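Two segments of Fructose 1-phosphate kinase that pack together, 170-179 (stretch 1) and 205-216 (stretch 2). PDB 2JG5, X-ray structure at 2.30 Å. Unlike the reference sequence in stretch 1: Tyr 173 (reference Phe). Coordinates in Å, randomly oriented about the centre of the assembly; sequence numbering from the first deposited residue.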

# COMPACT_ATOMS: atom_id res chain seq x y z
N VAL A 170 23.68 -23.75 -7.17
CA VAL A 170 23.50 -24.57 -5.97
C VAL A 170 23.80 -26.05 -6.24
O VAL A 170 23.93 -26.84 -5.31
N LEU A 171 23.95 -26.40 -7.53
CA LEU A 171 24.18 -27.78 -7.96
C LEU A 171 25.34 -28.48 -7.24
O LEU A 171 25.16 -29.60 -6.78
N PRO A 172 26.51 -27.81 -7.11
CA PRO A 172 27.61 -28.44 -6.37
C PRO A 172 27.27 -28.77 -4.91
O PRO A 172 28.04 -29.46 -4.23
N TYR A 173 26.12 -28.28 -4.45
CA TYR A 173 25.70 -28.46 -3.05
C TYR A 173 24.65 -29.55 -2.89
O TYR A 173 24.09 -29.73 -1.80
N HIS A 174 24.43 -30.27 -3.99
CA HIS A 174 23.51 -31.40 -4.06
C HIS A 174 22.11 -31.09 -3.53
O HIS A 174 21.66 -31.71 -2.56
N PRO A 175 21.41 -30.12 -4.15
CA PRO A 175 20.06 -29.83 -3.69
C PRO A 175 19.18 -31.05 -3.91
O PRO A 175 19.48 -31.87 -4.78
N LEU A 176 18.11 -31.18 -3.14
CA LEU A 176 17.22 -32.33 -3.24
C LEU A 176 16.55 -32.37 -4.61
O LEU A 176 16.48 -33.42 -5.23
N PHE A 177 16.02 -31.24 -5.03
CA PHE A 177 15.69 -30.99 -6.43
C PHE A 177 15.76 -29.50 -6.77
O PHE A 177 15.65 -28.64 -5.89
N ILE A 178 15.97 -29.23 -8.06
CA ILE A 178 15.74 -27.92 -8.66
C ILE A 178 14.58 -28.02 -9.67
O ILE A 178 14.17 -29.12 -10.04
N LYS A 179 14.04 -26.88 -10.10
CA LYS A 179 12.86 -26.89 -10.97
C LYS A 179 12.91 -25.97 -12.20
O LYS A 179 12.13 -25.03 -12.31
N LEU A 205 21.86 -34.76 -16.90
CA LEU A 205 23.17 -34.11 -16.92
C LEU A 205 23.27 -33.12 -15.75
O LEU A 205 24.33 -32.91 -15.18
N LEU A 206 22.13 -32.53 -15.40
CA LEU A 206 22.04 -31.67 -14.23
C LEU A 206 22.20 -32.44 -12.92
O LEU A 206 22.83 -31.96 -11.99
N VAL A 207 21.64 -33.65 -12.89
CA VAL A 207 21.84 -34.61 -11.80
C VAL A 207 23.31 -35.04 -11.69
O VAL A 207 23.80 -35.31 -10.58
N ASP A 208 24.02 -35.09 -12.82
CA ASP A 208 25.46 -35.38 -12.81
C ASP A 208 26.27 -34.23 -12.20
O ASP A 208 27.26 -34.46 -11.51
N LYS A 209 25.83 -33.00 -12.46
CA LYS A 209 26.49 -31.80 -11.94
C LYS A 209 26.24 -31.59 -10.45
O LYS A 209 26.90 -30.74 -9.83
N GLY A 210 25.31 -32.34 -9.86
CA GLY A 210 25.06 -32.28 -8.43
C GLY A 210 23.63 -32.39 -7.92
O GLY A 210 23.43 -32.80 -6.78
N ALA A 211 22.64 -32.04 -8.74
CA ALA A 211 21.22 -32.16 -8.34
C ALA A 211 20.88 -33.59 -7.96
O ALA A 211 21.19 -34.52 -8.69
N GLN A 212 20.25 -33.77 -6.80
CA GLN A 212 19.80 -35.10 -6.38
C GLN A 212 18.67 -35.58 -7.28
O GLN A 212 18.53 -36.78 -7.56
N SER A 213 17.86 -34.63 -7.75
CA SER A 213 16.82 -34.87 -8.74
C SER A 213 16.42 -33.54 -9.37
O SER A 213 16.83 -32.48 -8.91
N VAL A 214 15.61 -33.61 -10.43
CA VAL A 214 15.23 -32.42 -11.18
C VAL A 214 13.79 -32.59 -11.66
O VAL A 214 13.45 -33.62 -12.23
N ILE A 215 12.96 -31.58 -11.41
CA ILE A 215 11.64 -31.50 -12.03
C ILE A 215 11.70 -30.47 -13.14
O ILE A 215 12.12 -29.34 -12.92
N VAL A 216 11.29 -30.87 -14.33
CA VAL A 216 11.29 -29.97 -15.46
C VAL A 216 9.84 -29.67 -15.83
O VAL A 216 9.07 -30.57 -16.20

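The apolar centre of the contact is built around Leu 171, Ile 178, Leu 206 and Ala 211. Leu 171 leaves its backbone sideways and takes the m, t rotamer. This puts CD2 of Leu 171 3.5 Å from CB of Ala 211 and CD1 of Leu 171 3.8 Å from CD2 of Leu 206. Leu 206 is also m, t. The CB of Ala 211 points away overall, yet it still touches stretch 1. Ile 178 is p, t, and the end of its side chain comes nearer to stretch 2. Its CG1 lies 4.0 Å from CG2 of Val 214, whose chi1 is t, and 4.3 Å from CB of Ala 211.

Gly 210 fits closely against Leu 171. Its CA is 3.1 Å from O of Leu 171, a CA-H...O contact. A CB here would clash with that oxygen. At the backbone angles of Gly 210 a CB would also be jammed against the carbonyl O of Lys 209, which by itself calls for glycine.

A second apolar contact pairs Phe 177 with Ile 215. Phe 177 has chi1 p, and Ile 215 is m, t. CD1 of Ile 215 sits over one face of the Phe 177 ring, 4.2 Å from the ring centroid, in a CH-pi contact. Lys 179 adds its aliphatic part, with CG 4.0 Å from CB of Ile 215, while the end of its side chain leads away.

Polar groups complete the contact. Ser 213, chi1 p, donates from OG to O of Leu 176 at 2.7 Å. The same OG is 3.3 Å from CB of Phe 177. The CA-to-CB bond of Gln 212 points toward stretch 1, with chi1 m and chi2 t. Its NE2 donates to O of His 174 at 3.0 Å. His 174, chi1 m, donates from ND1 to O of Gly 210 at 3.1 Å, and that oxygen lies at the ring edge. Gln 212 and His 174 are both exposed.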

# COMPACT_ATOMS: atom_id res chain seq x y z
CB VAL A 170 22.09 -24.39 -5.31
CG1 VAL A 170 21.94 -22.99 -4.75
CG2 VAL A 170 20.96 -24.72 -6.28
CB LEU A 171 24.35 -27.87 -9.48
CG LEU A 171 23.12 -27.67 -10.37
CD1 LEU A 171 23.55 -27.50 -11.82
CD2 LEU A 171 22.16 -28.82 -10.25
CB PRO A 172 28.71 -27.37 -6.40
CG PRO A 172 28.39 -26.51 -7.56
CD PRO A 172 26.90 -26.49 -7.63
CB TYR A 173 25.23 -27.13 -2.46
CG TYR A 173 26.31 -26.07 -2.50
CD1 TYR A 173 27.36 -26.08 -1.59
CD2 TYR A 173 26.30 -25.08 -3.49
CE1 TYR A 173 28.37 -25.12 -1.64
CE2 TYR A 173 27.29 -24.11 -3.54
CZ TYR A 173 28.32 -24.14 -2.61
OH TYR A 173 29.31 -23.19 -2.65
CB HIS A 174 24.10 -32.63 -3.34
CG HIS A 174 25.51 -32.93 -3.72
ND1 HIS A 174 25.93 -33.05 -5.03
CD2 HIS A 174 26.61 -33.15 -2.96
CE1 HIS A 174 27.22 -33.32 -5.06
NE2 HIS A 174 27.66 -33.39 -3.82
CB PRO A 175 19.62 -28.68 -4.61
CG PRO A 175 20.48 -28.80 -5.82
CD PRO A 175 21.79 -29.29 -5.31
CB LEU A 176 16.17 -32.28 -2.14
CG LEU A 176 15.12 -33.38 -2.19
CD1 LEU A 176 15.72 -34.71 -1.75
CD2 LEU A 176 13.93 -32.99 -1.31
CB PHE A 177 14.33 -31.59 -6.84
CG PHE A 177 13.13 -30.91 -6.22
CD1 PHE A 177 12.48 -29.87 -6.88
CD2 PHE A 177 12.63 -31.34 -4.99
CE1 PHE A 177 11.36 -29.26 -6.32
CE2 PHE A 177 11.51 -30.74 -4.42
CZ PHE A 177 10.87 -29.69 -5.08
CB ILE A 178 17.01 -27.38 -9.33
CG1 ILE A 178 17.61 -28.45 -10.26
CG2 ILE A 178 18.00 -26.92 -8.26
CD1 ILE A 178 18.64 -27.93 -11.24
CB LYS A 179 11.58 -26.63 -10.14
CG LYS A 179 10.30 -27.10 -10.82
CD LYS A 179 9.03 -26.64 -10.14
CE LYS A 179 8.81 -25.15 -10.34
NZ LYS A 179 8.54 -24.82 -11.77
CB LEU A 205 23.43 -33.42 -18.26
CG LEU A 205 23.54 -34.33 -19.50
CD1 LEU A 205 23.51 -33.51 -20.77
CD2 LEU A 205 24.78 -35.22 -19.47
CB LEU A 206 20.71 -30.91 -14.23
CG LEU A 206 20.61 -29.79 -15.27
CD1 LEU A 206 19.17 -29.31 -15.36
CD2 LEU A 206 21.57 -28.63 -14.92
CB VAL A 207 20.90 -35.84 -11.98
CG1 VAL A 207 21.09 -36.85 -10.86
CG2 VAL A 207 19.45 -35.40 -12.03
CB ASP A 208 25.98 -35.68 -14.22
CG ASP A 208 25.43 -36.98 -14.78
OD1 ASP A 208 24.97 -37.83 -13.99
OD2 ASP A 208 25.46 -37.15 -16.02
CB LYS A 209 26.09 -30.55 -12.74
CG LYS A 209 25.97 -30.77 -14.24
CD LYS A 209 26.58 -29.66 -15.06
CE LYS A 209 28.01 -30.00 -15.46
NZ LYS A 209 28.69 -28.85 -16.11
CB ALA A 211 20.30 -31.67 -9.46
CB GLN A 212 19.35 -35.09 -4.91
CG GLN A 212 20.50 -35.09 -3.90
CD GLN A 212 20.02 -35.19 -2.45
OE1 GLN A 212 19.31 -36.13 -2.08
NE2 GLN A 212 20.39 -34.21 -1.64
CB SER A 213 15.62 -35.56 -8.11
OG SER A 213 15.09 -34.81 -7.04
CB VAL A 214 16.13 -32.20 -12.44
CG1 VAL A 214 15.67 -30.99 -13.26
CG2 VAL A 214 17.60 -32.04 -12.06
CB ILE A 215 10.53 -31.11 -11.03
CG1 ILE A 215 10.41 -32.16 -9.93
CG2 ILE A 215 9.20 -30.95 -11.75
CD1 ILE A 215 9.55 -31.72 -8.75
CB VAL A 216 12.07 -30.52 -16.67
CG1 VAL A 216 12.07 -29.52 -17.81
CG2 VAL A 216 13.49 -30.85 -16.27